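Local coordinates for shikimate dehydrogenase (NADP(+)) (Peptoclostridium difficile, PDB 5DZS), which probably catalyses the reversible NADPH-linked reduction of 3-dehydroshikimate to shikimate, a step in the chorismate pathway that leads to the aromatic amino acids, at residues Phe103-Met108 and Ser130-Thr135; Ser107-Ala112 and Gly175-Asn180; Ala112-Gln117 and Phe203-Asp208; Val122-Gly127 and Ile192-Lys197; Tyr136-Gly141 and Leu157-Ala162. All coordinates share one frame; numbering follows the deposited sequence.

Interaction 1: residues Phe103-Met108 and Ser130-Thr135; sequences FGLDSM and SKAALT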
# COMPACT_ATOMS: atom_id res chain seq x y z
N PHE B 103 -11.34 -0.77 6.27
CA PHE B 103 -11.19 0.55 5.64
C PHE B 103 -12.50 1.12 5.09
O PHE B 103 -12.84 2.29 5.35
CB PHE B 103 -10.14 0.51 4.52
CG PHE B 103 -10.20 1.71 3.63
CD1 PHE B 103 -9.49 2.86 3.94
CD2 PHE B 103 -11.03 1.71 2.53
CE1 PHE B 103 -9.59 3.99 3.13
CE2 PHE B 103 -11.13 2.83 1.72
CZ PHE B 103 -10.41 3.97 2.03
N GLY B 104 -13.25 0.29 4.36
CA GLY B 104 -14.52 0.71 3.76
C GLY B 104 -15.55 1.06 4.81
O GLY B 104 -16.33 2.01 4.62
N LEU B 105 -15.59 0.30 5.91
CA LEU B 105 -16.52 0.59 7.00
C LEU B 105 -16.18 1.94 7.63
O LEU B 105 -17.05 2.79 7.82
CB LEU B 105 -16.48 -0.50 8.08
CG LEU B 105 -17.05 -1.88 7.73
CD1 LEU B 105 -16.47 -2.96 8.63
CD2 LEU B 105 -18.57 -1.85 7.80
N ASP B 106 -14.89 2.15 7.90
CA ASP B 106 -14.43 3.40 8.50
C ASP B 106 -14.88 4.57 7.63
O ASP B 106 -15.42 5.55 8.11
CB ASP B 106 -12.92 3.41 8.65
CG ASP B 106 -12.40 4.71 9.21
OD1 ASP B 106 -12.72 5.03 10.36
OD2 ASP B 106 -11.66 5.41 8.50
N SER B 107 -14.65 4.43 6.34
CA SER B 107 -15.03 5.43 5.35
C SER B 107 -16.54 5.76 5.37
O SER B 107 -16.93 6.95 5.42
CB SER B 107 -14.64 4.91 3.97
OG SER B 107 -14.96 5.84 2.96
N MET B 108 -17.35 4.70 5.33
CA MET B 108 -18.83 4.77 5.34
C MET B 108 -19.37 5.45 6.61
O MET B 108 -20.30 6.25 6.56
CB MET B 108 -19.40 3.34 5.24
CG MET B 108 -20.91 3.21 5.42
SD MET B 108 -21.52 1.49 5.47
CE MET B 108 -20.76 0.91 6.98
N SER B 130 -18.56 -9.48 8.87
CA SER B 130 -18.87 -9.41 10.27
C SER B 130 -17.59 -9.28 11.11
O SER B 130 -17.57 -8.53 12.09
CB SER B 130 -19.63 -10.68 10.68
OG SER B 130 -19.89 -10.73 12.07
N LYS B 131 -16.53 -10.01 10.73
CA LYS B 131 -15.26 -9.97 11.45
C LYS B 131 -14.61 -8.58 11.35
O LYS B 131 -14.04 -8.07 12.33
CB LYS B 131 -14.30 -11.05 10.94
CG LYS B 131 -14.68 -12.48 11.31
CD LYS B 131 -13.72 -13.49 10.67
CE LYS B 131 -13.95 -14.90 11.18
NZ LYS B 131 -15.31 -15.43 10.89
N ALA B 132 -14.72 -7.96 10.18
CA ALA B 132 -14.17 -6.63 9.96
C ALA B 132 -14.95 -5.60 10.75
O ALA B 132 -14.36 -4.68 11.32
CB ALA B 132 -14.21 -6.27 8.49
N ALA B 133 -16.27 -5.75 10.74
CA ALA B 133 -17.15 -4.86 11.48
C ALA B 133 -16.89 -4.98 12.98
O ALA B 133 -16.83 -3.96 13.68
CB ALA B 133 -18.61 -5.16 11.16
N LEU B 134 -16.73 -6.21 13.46
CA LEU B 134 -16.39 -6.43 14.86
C LEU B 134 -15.07 -5.71 15.18
O LEU B 134 -14.98 -5.00 16.16
CB LEU B 134 -16.27 -7.94 15.14
CG LEU B 134 -15.78 -8.39 16.52
CD1 LEU B 134 -16.28 -9.81 16.83
CD2 LEU B 134 -14.26 -8.30 16.67
N THR B 135 -14.08 -5.90 14.32
CA THR B 135 -12.76 -5.29 14.50
C THR B 135 -12.87 -3.76 14.53
O THR B 135 -12.31 -3.10 15.41
CB THR B 135 -11.79 -5.76 13.38
OG1 THR B 135 -11.75 -7.20 13.34
CG2 THR B 135 -10.38 -5.24 13.61
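Leu-105 sends its side chain from helix 101-111 onto the backbone of helix 128-139, over the turn formed by Ala-132 and Ala-133. Its CB and CG serve as the stem and stay short of the partner helix. With CG beside the backbone N and anti to the carbonyl carbon (chi1 -70°), the branch is carried across the gap, and the two methyls part. CD1 does the touching: it lies 3.5 Å from Ala-133 CA, tighter than ordinary van der Waals contact, and 3.7 Å from Ala-132 C. The alanine methyls flank this approach, Ala-132 CB and Ala-133 CB each standing 4.0 Å from Leu-105 CD1. Alanine suits both positions because its small methyl lets Leu-105 CD1 lie on the peptide backbone, where the CA atoms of Leu-105 and Ala-133 are 7.1 Å apart. CD2 turns instead to Leu-179 of strand 177-180. Leu-209, a predicted NADP(+)-binding residue, also packs on Leu-105, while Ala-133 rests on Ile-123. The two helices thus lie side by side on one face of the parallel sheet, helix 128-139 over strand 120-124 and helix 101-111 toward strands 177-180 and 205-208.

Interaction 2: residues Ser107-Ala112 and Gly175-Asn180; sequences SMFKMA and GDIILN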
# COMPACT_ATOMS: atom_id res chain seq x y z
N SER B 107 -14.65 4.43 6.34
CA SER B 107 -15.03 5.43 5.35
C SER B 107 -16.54 5.76 5.37
O SER B 107 -16.93 6.95 5.42
CB SER B 107 -14.64 4.91 3.97
OG SER B 107 -14.96 5.84 2.96
N MET B 108 -17.35 4.70 5.33
CA MET B 108 -18.83 4.77 5.34
C MET B 108 -19.37 5.45 6.61
O MET B 108 -20.30 6.25 6.56
CB MET B 108 -19.40 3.34 5.24
CG MET B 108 -20.91 3.21 5.42
SD MET B 108 -21.52 1.49 5.47
CE MET B 108 -20.76 0.91 6.98
N PHE B 109 -18.79 5.09 7.75
CA PHE B 109 -19.19 5.66 9.05
C PHE B 109 -18.87 7.15 9.14
O PHE B 109 -19.67 7.94 9.63
CB PHE B 109 -18.57 4.91 10.23
CG PHE B 109 -19.34 3.68 10.63
CD1 PHE B 109 -19.20 2.50 9.94
CD2 PHE B 109 -20.20 3.72 11.71
CE1 PHE B 109 -19.89 1.37 10.31
CE2 PHE B 109 -20.92 2.58 12.09
CZ PHE B 109 -20.75 1.41 11.39
N LYS B 110 -17.70 7.54 8.64
CA LYS B 110 -17.32 8.95 8.63
C LYS B 110 -18.23 9.74 7.72
O LYS B 110 -18.67 10.83 8.06
CB LYS B 110 -15.87 9.13 8.17
CG LYS B 110 -14.84 8.66 9.17
CD LYS B 110 -13.45 8.69 8.56
CE LYS B 110 -12.39 8.29 9.57
NZ LYS B 110 -11.11 7.99 8.89
N MET B 111 -18.53 9.19 6.55
CA MET B 111 -19.37 9.88 5.59
C MET B 111 -20.78 10.09 6.15
O MET B 111 -21.37 11.16 5.99
CB MET B 111 -19.39 9.10 4.26
CG MET B 111 -20.30 9.64 3.18
SD MET B 111 -22.05 9.26 3.46
CE MET B 111 -22.04 7.46 3.45
N ALA B 112 -21.29 9.07 6.84
CA ALA B 112 -22.63 9.12 7.43
C ALA B 112 -22.64 9.83 8.80
O ALA B 112 -23.70 9.93 9.42
CB ALA B 112 -23.17 7.70 7.57
N GLY B 175 -30.44 -1.31 21.45
CA GLY B 175 -29.16 -0.64 21.23
C GLY B 175 -29.23 0.53 20.27
O GLY B 175 -30.31 0.92 19.83
N ASP B 176 -28.06 1.07 19.95
CA ASP B 176 -27.95 2.20 19.04
C ASP B 176 -27.92 1.79 17.58
O ASP B 176 -28.68 2.29 16.76
CB ASP B 176 -26.66 2.97 19.34
CG ASP B 176 -26.66 3.59 20.72
OD1 ASP B 176 -27.39 4.59 20.90
OD2 ASP B 176 -25.92 3.10 21.61
N ILE B 177 -27.02 0.86 17.26
CA ILE B 177 -26.77 0.44 15.88
C ILE B 177 -27.00 -1.03 15.61
O ILE B 177 -26.60 -1.89 16.40
CB ILE B 177 -25.29 0.73 15.52
CG1 ILE B 177 -25.00 2.23 15.58
CG2 ILE B 177 -24.94 0.16 14.15
CD1 ILE B 177 -23.52 2.56 15.63
N ILE B 178 -27.66 -1.32 14.50
CA ILE B 178 -27.80 -2.69 14.02
C ILE B 178 -27.25 -2.71 12.60
O ILE B 178 -27.69 -1.95 11.71
CB ILE B 178 -29.23 -3.26 14.16
CG1 ILE B 178 -29.24 -4.76 13.80
CG2 ILE B 178 -30.24 -2.47 13.33
CD1 ILE B 178 -30.54 -5.46 14.17
N LEU B 179 -26.27 -3.58 12.39
CA LEU B 179 -25.57 -3.68 11.11
C LEU B 179 -25.80 -5.06 10.48
O LEU B 179 -25.56 -6.10 11.12
CB LEU B 179 -24.10 -3.38 11.33
CG LEU B 179 -23.18 -3.37 10.09
CD1 LEU B 179 -22.02 -2.42 10.26
CD2 LEU B 179 -22.69 -4.77 9.73
N ASN B 180 -26.29 -5.05 9.25
CA ASN B 180 -26.51 -6.28 8.52
C ASN B 180 -25.29 -6.73 7.72
O ASN B 180 -24.94 -6.11 6.71
CB ASN B 180 -27.67 -6.14 7.53
CG ASN B 180 -27.89 -7.41 6.73
OD1 ASN B 180 -27.81 -8.51 7.27
ND2 ASN B 180 -28.14 -7.26 5.44
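Phe-109 points the edge of its ring at Ile-177 and Leu-179, two residues on one face of strand 177-180. This strand lies inside the six-stranded parallel sheet of a Rossmann-type domain, whose strand order 3-2-1-4-5-6 is that of the classical dinucleotide-binding fold; helix 101-111 covers part of one side of that sheet. The CG of Phe-109 is anti to its carbonyl carbon and beside its backbone N (chi1 -84°), which drives the ring away from the helix and toward the strand, far enough to bridge CA atoms that come no nearer than 11.5 Å. A long, rigid aromatic is well suited to such a span. Neither aliphatic partner lies over a face: both methyls sit near the ring plane, at neighbouring carbons of its rim. Leu-179, with CG anti to its own backbone N, extends toward the helix, and the two side chains cross obliquely. Ile-177 offers the end of its longer branch. Because residues two apart on a strand point to the same side, the pair makes a continuous apolar surface, while Ile-178 between them faces Leu-206 and Leu-124 on the other side of the sheet. The ring of Tyr-136 meets that of Phe-109 with planes at about 40°, and Ile-207 of the adjoining strand packs on it too. Along the rim, Phe-109 CZ is 4.2 Å from Leu-179 CD1, and the next carbon, Phe-109 CE2, is 4.4 Å from Ile-177 CD1.

Interaction 3: residues Ala112-Gln117 and Phe203-Asp208; sequences ANIDVQ and FDILID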
# COMPACT_ATOMS: atom_id res chain seq x y z
N ALA B 112 -21.29 9.07 6.84
CA ALA B 112 -22.63 9.12 7.43
C ALA B 112 -22.64 9.83 8.80
O ALA B 112 -23.70 9.93 9.42
CB ALA B 112 -23.17 7.70 7.57
N ASN B 113 -21.49 10.31 9.26
CA ASN B 113 -21.41 11.00 10.55
C ASN B 113 -21.92 10.14 11.69
O ASN B 113 -22.70 10.60 12.52
CB ASN B 113 -22.19 12.33 10.52
CG ASN B 113 -21.74 13.26 9.41
OD1 ASN B 113 -22.57 13.79 8.65
ND2 ASN B 113 -20.43 13.47 9.28
N ILE B 114 -21.48 8.88 11.74
CA ILE B 114 -21.87 7.96 12.79
C ILE B 114 -20.65 7.64 13.66
O ILE B 114 -19.71 6.96 13.21
CB ILE B 114 -22.47 6.65 12.23
CG1 ILE B 114 -23.69 6.93 11.36
CG2 ILE B 114 -22.85 5.72 13.38
CD1 ILE B 114 -24.15 5.74 10.55
N ASP B 115 -20.66 8.14 14.90
CA ASP B 115 -19.60 7.87 15.86
C ASP B 115 -20.08 6.72 16.72
O ASP B 115 -21.14 6.83 17.34
CB ASP B 115 -19.34 9.12 16.71
CG ASP B 115 -18.21 8.93 17.72
OD1 ASP B 115 -17.36 8.04 17.53
OD2 ASP B 115 -18.19 9.70 18.71
N VAL B 116 -19.33 5.63 16.77
CA VAL B 116 -19.74 4.45 17.54
C VAL B 116 -19.22 4.48 18.98
O VAL B 116 -19.54 3.58 19.77
CB VAL B 116 -19.30 3.14 16.85
CG1 VAL B 116 -19.69 3.15 15.37
CG2 VAL B 116 -17.80 2.91 16.97
N GLN B 117 -18.44 5.50 19.31
CA GLN B 117 -17.87 5.67 20.66
C GLN B 117 -18.93 5.54 21.75
O GLN B 117 -19.93 6.26 21.73
CB GLN B 117 -17.21 7.06 20.76
CG GLN B 117 -16.73 7.45 22.15
CD GLN B 117 -15.66 6.52 22.69
OE1 GLN B 117 -14.90 5.92 21.94
NE2 GLN B 117 -15.59 6.40 24.02
N PHE B 203 -33.68 -0.29 17.71
CA PHE B 203 -32.41 0.36 17.35
C PHE B 203 -32.68 1.72 16.72
O PHE B 203 -33.77 1.97 16.22
CB PHE B 203 -31.57 -0.56 16.44
CG PHE B 203 -31.11 -1.80 17.14
CD1 PHE B 203 -31.95 -2.89 17.26
CD2 PHE B 203 -29.88 -1.84 17.77
CE1 PHE B 203 -31.56 -4.02 17.96
CE2 PHE B 203 -29.47 -2.96 18.46
CZ PHE B 203 -30.32 -4.05 18.56
N ASP B 204 -31.68 2.60 16.80
CA ASP B 204 -31.77 3.96 16.26
C ASP B 204 -31.18 4.11 14.86
O ASP B 204 -31.65 4.93 14.06
CB ASP B 204 -31.03 4.94 17.17
CG ASP B 204 -31.68 5.11 18.52
OD1 ASP B 204 -32.92 4.94 18.63
OD2 ASP B 204 -30.96 5.44 19.48
N ILE B 205 -30.15 3.31 14.56
CA ILE B 205 -29.42 3.41 13.29
C ILE B 205 -29.30 2.04 12.64
O ILE B 205 -28.93 1.07 13.31
CB ILE B 205 -28.00 3.96 13.53
CG1 ILE B 205 -28.07 5.31 14.27
CG2 ILE B 205 -27.24 4.08 12.21
CD1 ILE B 205 -26.73 5.83 14.75
N LEU B 206 -29.66 1.95 11.37
CA LEU B 206 -29.51 0.71 10.61
C LEU B 206 -28.44 0.88 9.56
O LEU B 206 -28.47 1.84 8.79
CB LEU B 206 -30.80 0.30 9.89
CG LEU B 206 -31.93 -0.33 10.68
CD1 LEU B 206 -32.58 0.70 11.59
CD2 LEU B 206 -32.94 -0.92 9.71
N ILE B 207 -27.50 -0.05 9.51
CA ILE B 207 -26.47 -0.04 8.48
C ILE B 207 -26.58 -1.34 7.71
O ILE B 207 -26.51 -2.42 8.29
CB ILE B 207 -25.06 0.11 9.08
CG1 ILE B 207 -24.98 1.44 9.85
CG2 ILE B 207 -24.01 0.04 7.97
CD1 ILE B 207 -23.70 1.62 10.63
N ASP B 208 -26.76 -1.24 6.40
CA ASP B 208 -26.85 -2.45 5.58
C ASP B 208 -25.67 -2.47 4.62
O ASP B 208 -25.50 -1.55 3.84
CB ASP B 208 -28.18 -2.47 4.81
CG ASP B 208 -28.51 -3.86 4.26
OD1 ASP B 208 -27.64 -4.76 4.30
OD2 ASP B 208 -29.66 -4.04 3.80
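Ile-114 overlaps Ile-205 lengthwise, the two side chains lying antiparallel, side by side, so that each sets its long branch beside the short branch of the other. Ile-114 CD1 lies 3.9 Å from Ile-205 CG2, and the exchange is returned by Ile-114 CG2, 4.1 Å from Ile-205 CD1. Toward Ile-207 the approach differs: the side chains meet tip to tip, with 4.1 Å between Ile-114 CD1 and Ile-207 CD1. In Ile-114 the long branch is anti to the carbonyl carbon (chi1 -59°) and extended beyond it, which lets one methyl reach both residues of the strand. Isoleucine suits positions 114 and 205 well, since each of these two residues presents two methyls to the other. Ile-114 belongs to the connection that leads from helix 101-111 to strand 120-124, the first strand of the Rossmann-type sheet, and it packs on strand 205-208, which lies two places from strand 120-124 in that sheet, beyond strand 177-180. The helix before it closes in a Schellman motif at Asn-113, whose positive phi (57°) is one that asparagine tolerates better than most residues other than glycine. Phe-109 in the last turns of that helix also touches Ile-114, as does Ile-177. Further along, Asp-115 faces away from the strand into an exposed position, and its OD1 takes a weak hydrogen bond from Gln-117 N at 3.3 Å.

Interaction 4: residues Val122-Gly127 and Ile192-Lys197; sequences VILGTG and ISPVSK. With SO4 (sulfate ion), chain E.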
# COMPACT_ATOMS: atom_id res chain seq x y z
N VAL B 122 -25.18 -4.19 17.34
CA VAL B 122 -25.40 -5.57 17.03
C VAL B 122 -25.01 -5.78 15.58
O VAL B 122 -25.41 -5.01 14.70
CB VAL B 122 -26.88 -5.97 17.19
CG1 VAL B 122 -27.13 -7.38 16.65
CG2 VAL B 122 -27.28 -5.88 18.65
N ILE B 123 -24.20 -6.81 15.34
CA ILE B 123 -23.85 -7.22 13.98
C ILE B 123 -24.65 -8.47 13.67
O ILE B 123 -24.65 -9.43 14.45
CB ILE B 123 -22.36 -7.58 13.84
CG1 ILE B 123 -21.48 -6.34 14.07
CG2 ILE B 123 -22.10 -8.17 12.45
CD1 ILE B 123 -20.01 -6.66 14.27
N LEU B 124 -25.33 -8.47 12.53
CA LEU B 124 -26.07 -9.63 12.07
C LEU B 124 -25.20 -10.44 11.13
O LEU B 124 -24.78 -9.93 10.07
CB LEU B 124 -27.33 -9.21 11.32
CG LEU B 124 -28.29 -8.28 12.05
CD1 LEU B 124 -29.41 -7.88 11.10
CD2 LEU B 124 -28.82 -8.97 13.30
N GLY B 125 -24.92 -11.69 11.51
CA GLY B 125 -24.14 -12.60 10.69
C GLY B 125 -22.72 -12.80 11.16
O GLY B 125 -22.20 -12.02 11.97
N THR B 126 -22.05 -13.83 10.66
CA THR B 126 -20.69 -14.17 11.14
C THR B 126 -19.59 -14.39 10.09
O THR B 126 -18.57 -15.01 10.39
CB THR B 126 -20.76 -15.42 12.04
OG1 THR B 126 -21.35 -16.52 11.33
CG2 THR B 126 -21.59 -15.14 13.29
N GLY B 127 -19.77 -13.86 8.88
CA GLY B 127 -18.78 -14.03 7.81
C GLY B 127 -17.57 -13.12 7.97
O GLY B 127 -17.33 -12.59 9.06
N ILE B 192 -37.42 -9.37 1.76
CA ILE B 192 -37.15 -10.08 3.03
C ILE B 192 -36.00 -9.45 3.80
O ILE B 192 -34.94 -9.17 3.24
CB ILE B 192 -36.85 -11.57 2.80
CG1 ILE B 192 -38.12 -12.28 2.31
CG2 ILE B 192 -36.35 -12.23 4.08
CD1 ILE B 192 -37.95 -13.76 2.03
N SER B 193 -36.22 -9.27 5.10
CA SER B 193 -35.26 -8.70 6.02
C SER B 193 -34.70 -9.78 6.93
O SER B 193 -35.42 -10.69 7.32
CB SER B 193 -35.96 -7.63 6.86
OG SER B 193 -35.15 -7.21 7.94
N PRO B 194 -33.42 -9.68 7.30
CA PRO B 194 -32.83 -10.67 8.20
C PRO B 194 -33.43 -10.64 9.61
O PRO B 194 -33.27 -11.60 10.37
CB PRO B 194 -31.35 -10.27 8.26
CG PRO B 194 -31.33 -8.83 7.88
CD PRO B 194 -32.44 -8.64 6.90
N VAL B 195 -34.09 -9.54 9.95
CA VAL B 195 -34.73 -9.39 11.25
C VAL B 195 -36.10 -8.76 11.11
O VAL B 195 -36.37 -8.01 10.16
CB VAL B 195 -33.89 -8.53 12.22
CG1 VAL B 195 -32.63 -9.28 12.62
CG2 VAL B 195 -33.57 -7.16 11.63
N SER B 196 -36.96 -9.07 12.06
CA SER B 196 -38.31 -8.56 12.07
C SER B 196 -38.38 -7.09 12.44
O SER B 196 -37.45 -6.52 13.03
CB SER B 196 -39.14 -9.35 13.09
OG SER B 196 -38.60 -9.17 14.39
N LYS B 197 -39.52 -6.50 12.11
CA LYS B 197 -39.83 -5.11 12.42
C LYS B 197 -39.70 -4.85 13.93
O LYS B 197 -39.26 -3.78 14.34
CB LYS B 197 -41.26 -4.82 11.95
CG LYS B 197 -41.66 -3.36 12.02
CD LYS B 197 -43.09 -3.10 11.55
CE LYS B 197 -44.12 -3.73 12.48
NZ LYS B 197 -45.51 -3.34 12.12
S SO4 E . -25.39 -16.30 10.51
O1 SO4 E . -26.14 -15.16 11.08
O2 SO4 E . -26.28 -17.48 10.46
O3 SO4 E . -24.92 -15.95 9.14
O4 SO4 E . -24.21 -16.60 11.35
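The puckered pyrrolidine ring of Pro-194 meets Leu-124 at its CB-CG side, the two side chains crossing at about a right angle; Leu-124 CD1 is 3.9 Å from Pro-194 CG. Asn-180 OD1 also packs against Pro-194 CG. A truly planar group, the peptide carbonyl of Val-195, receives Ser-193 OG in its plane, on a lone pair, in a 2.7 Å hydrogen bond from Ser-193 OG to Val-195 O that closes the loop on itself. Val-195 sets CG1 against the fork of Leu-124, at 3.8 Å from Leu-124 CD1 and 3.9 Å from Leu-124 CD2. A forked leucine thus serves both neighbours, while the proline and the beta-branched valine are rigid, offering compact apolar surfaces with little conformational freedom to lose. Beyond Leu-124 the strand gives way to a turn in which Gly-125 adopts backbone angles (phi 104°) that would jam a side chain against the preceding carbonyl. Thr-126 OG1 then donates to sulfate O4 at 2.9 Å, and Thr-149 OG1 holds the same ion. A glycine-rich turn between the first strand and the helix that Gly-127 caps is typical of Rossmann dinucleotide-binding domains; the sulfate, probably from the crystallisation liquor, is consistent with a place for a cofactor phosphate.

Interaction 5: residues Tyr136-Gly141 and Leu157-Ala162; sequences YFIDSG and LLNSKA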
# COMPACT_ATOMS: atom_id res chain seq x y z
N TYR B 136 -13.61 -3.21 13.57
CA TYR B 136 -13.81 -1.76 13.50
C TYR B 136 -14.53 -1.22 14.73
O TYR B 136 -14.06 -0.25 15.34
CB TYR B 136 -14.59 -1.39 12.23
CG TYR B 136 -15.00 0.06 12.22
CD1 TYR B 136 -14.10 1.05 11.92
CD2 TYR B 136 -16.30 0.42 12.54
CE1 TYR B 136 -14.48 2.38 11.92
CE2 TYR B 136 -16.69 1.75 12.56
CZ TYR B 136 -15.78 2.72 12.24
OH TYR B 136 -16.19 4.05 12.26
N PHE B 137 -15.66 -1.83 15.09
CA PHE B 137 -16.42 -1.37 16.26
C PHE B 137 -15.58 -1.37 17.56
O PHE B 137 -15.63 -0.42 18.34
CB PHE B 137 -17.70 -2.20 16.49
CG PHE B 137 -18.84 -1.89 15.55
CD1 PHE B 137 -19.26 -0.59 15.32
CD2 PHE B 137 -19.60 -2.92 15.00
CE1 PHE B 137 -20.36 -0.33 14.49
CE2 PHE B 137 -20.69 -2.67 14.18
CZ PHE B 137 -21.07 -1.37 13.92
N ILE B 138 -14.83 -2.45 17.80
CA ILE B 138 -14.00 -2.58 19.01
C ILE B 138 -12.90 -1.52 19.05
O ILE B 138 -12.63 -0.94 20.10
CB ILE B 138 -13.34 -3.97 19.11
CG1 ILE B 138 -14.39 -5.08 19.21
CG2 ILE B 138 -12.40 -4.02 20.31
CD1 ILE B 138 -15.17 -5.13 20.50
N ASP B 139 -12.24 -1.31 17.92
CA ASP B 139 -11.19 -0.30 17.84
C ASP B 139 -11.75 1.10 18.04
O ASP B 139 -11.05 1.98 18.54
CB ASP B 139 -10.49 -0.36 16.48
CG ASP B 139 -9.65 -1.60 16.29
OD1 ASP B 139 -9.41 -2.36 17.26
OD2 ASP B 139 -9.20 -1.82 15.15
N SER B 140 -13.00 1.31 17.65
CA SER B 140 -13.63 2.63 17.74
C SER B 140 -14.29 2.93 19.09
O SER B 140 -14.98 3.94 19.23
CB SER B 140 -14.65 2.81 16.62
OG SER B 140 -14.03 2.71 15.35
N GLY B 141 -14.09 2.07 20.08
CA GLY B 141 -14.61 2.32 21.43
C GLY B 141 -16.08 2.01 21.66
O GLY B 141 -16.76 2.70 22.43
N LEU B 157 -15.66 -16.02 18.60
CA LEU B 157 -15.43 -14.69 18.03
C LEU B 157 -13.96 -14.32 18.17
O LEU B 157 -13.22 -14.94 18.94
CB LEU B 157 -16.32 -13.65 18.71
CG LEU B 157 -17.83 -13.86 18.50
CD1 LEU B 157 -18.64 -12.89 19.34
CD2 LEU B 157 -18.20 -13.72 17.03
N LEU B 158 -13.54 -13.32 17.41
CA LEU B 158 -12.15 -12.86 17.44
C LEU B 158 -11.80 -12.18 18.76
O LEU B 158 -10.67 -12.30 19.24
CB LEU B 158 -11.89 -11.87 16.29
CG LEU B 158 -12.10 -12.40 14.87
CD1 LEU B 158 -12.00 -11.25 13.87
CD2 LEU B 158 -11.10 -13.50 14.54
N ASN B 159 -12.77 -11.47 19.33
CA ASN B 159 -12.57 -10.76 20.60
C ASN B 159 -13.62 -11.17 21.63
O ASN B 159 -14.82 -11.12 21.36
CB ASN B 159 -12.60 -9.25 20.36
CG ASN B 159 -12.18 -8.45 21.58
OD1 ASN B 159 -12.38 -8.88 22.71
ND2 ASN B 159 -11.60 -7.28 21.35
N SER B 160 -13.15 -11.56 22.82
CA SER B 160 -14.03 -12.00 23.91
C SER B 160 -14.98 -10.91 24.38
O SER B 160 -15.98 -11.19 25.05
CB SER B 160 -13.21 -12.52 25.11
OG SER B 160 -12.39 -11.51 25.66
N LYS B 161 -14.68 -9.66 24.03
CA LYS B 161 -15.55 -8.54 24.38
C LYS B 161 -16.88 -8.63 23.63
O LYS B 161 -17.91 -8.17 24.14
CB LYS B 161 -14.85 -7.21 24.07
CG LYS B 161 -15.71 -5.98 24.34
CD LYS B 161 -14.92 -4.69 24.16
CE LYS B 161 -15.81 -3.47 24.26
NZ LYS B 161 -16.53 -3.40 25.56
N ALA B 162 -16.86 -9.20 22.43
CA ALA B 162 -18.09 -9.37 21.65
C ALA B 162 -18.91 -10.54 22.20
O ALA B 162 -18.36 -11.57 22.57
CB ALA B 162 -17.75 -9.61 20.19
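Helix 128-139 runs out beside a type I turn from Asn-159 to Ala-162, the CA atoms of Ile-138 and Lys-161 coming within 8.2 Å. The helix closes in a Schellman motif with Gly-141 as its C-prime residue, where a positive phi of 80° suits glycine. From the last turn Ile-138 reaches out and divides its branches between two partners. Its short branch goes to the amide of Asn-159, Ile-138 CG2 lying 3.5 Å from Asn-159 ND2. Its long branch bends at chi2 (-70°) and lies along the aliphatic part of Lys-161, with Ile-138 CD1 at 3.7 Å from Lys-161 CD, the two side chains pointing opposite ways as they pass. The asparagine is held in place from within its own turn: Lys-161 N donates to Asn-159 OD1 at 2.8 Å in a nearly straight bond (170°), although the donor stands above the carbonyl plane of the amide. This is an Asx turn, a natural use of asparagine, and it fixes the amide that Ile-138 touches. Lys-161 bends at its last torsion and gives its NZ to the backbone O of Glu-143. On the helix side, Ser-140 OG bonds to Tyr-136 O at 3.0 Å and lies above one face of the Tyr-136 ring, displaced toward its rim. No hydrogen bond joins the two segments, so at this partly exposed site the contact relies on van der Waals packing: the methylenes of Lys-161 shelter the isoleucine, while the lysine ammonium is engaged beyond it by Glu-143 O.

In the fold
Interactions 1 to 4 are buried and interaction 5 lies at the surface, yet all five belong to the Rossmann-type domain. Interactions 1 and 2 share helix 101-111, which meets helix 128-139 in the first and strand 177-180 in the second. Interactions 2 and 3, with centres about 3 Å apart, form one apolar layer over the neighbouring strands 177-180 and 205-208. Interactions 1 and 5 hold successive parts of helix 128-139. Interaction 4 lies at the carboxyl end of strand 120-124, where leucine packing borders a polar, sulfate-bearing turn. The buried contacts join hydrocarbon to hydrocarbon or backbone; interaction 5 brings in an amide and a lysine.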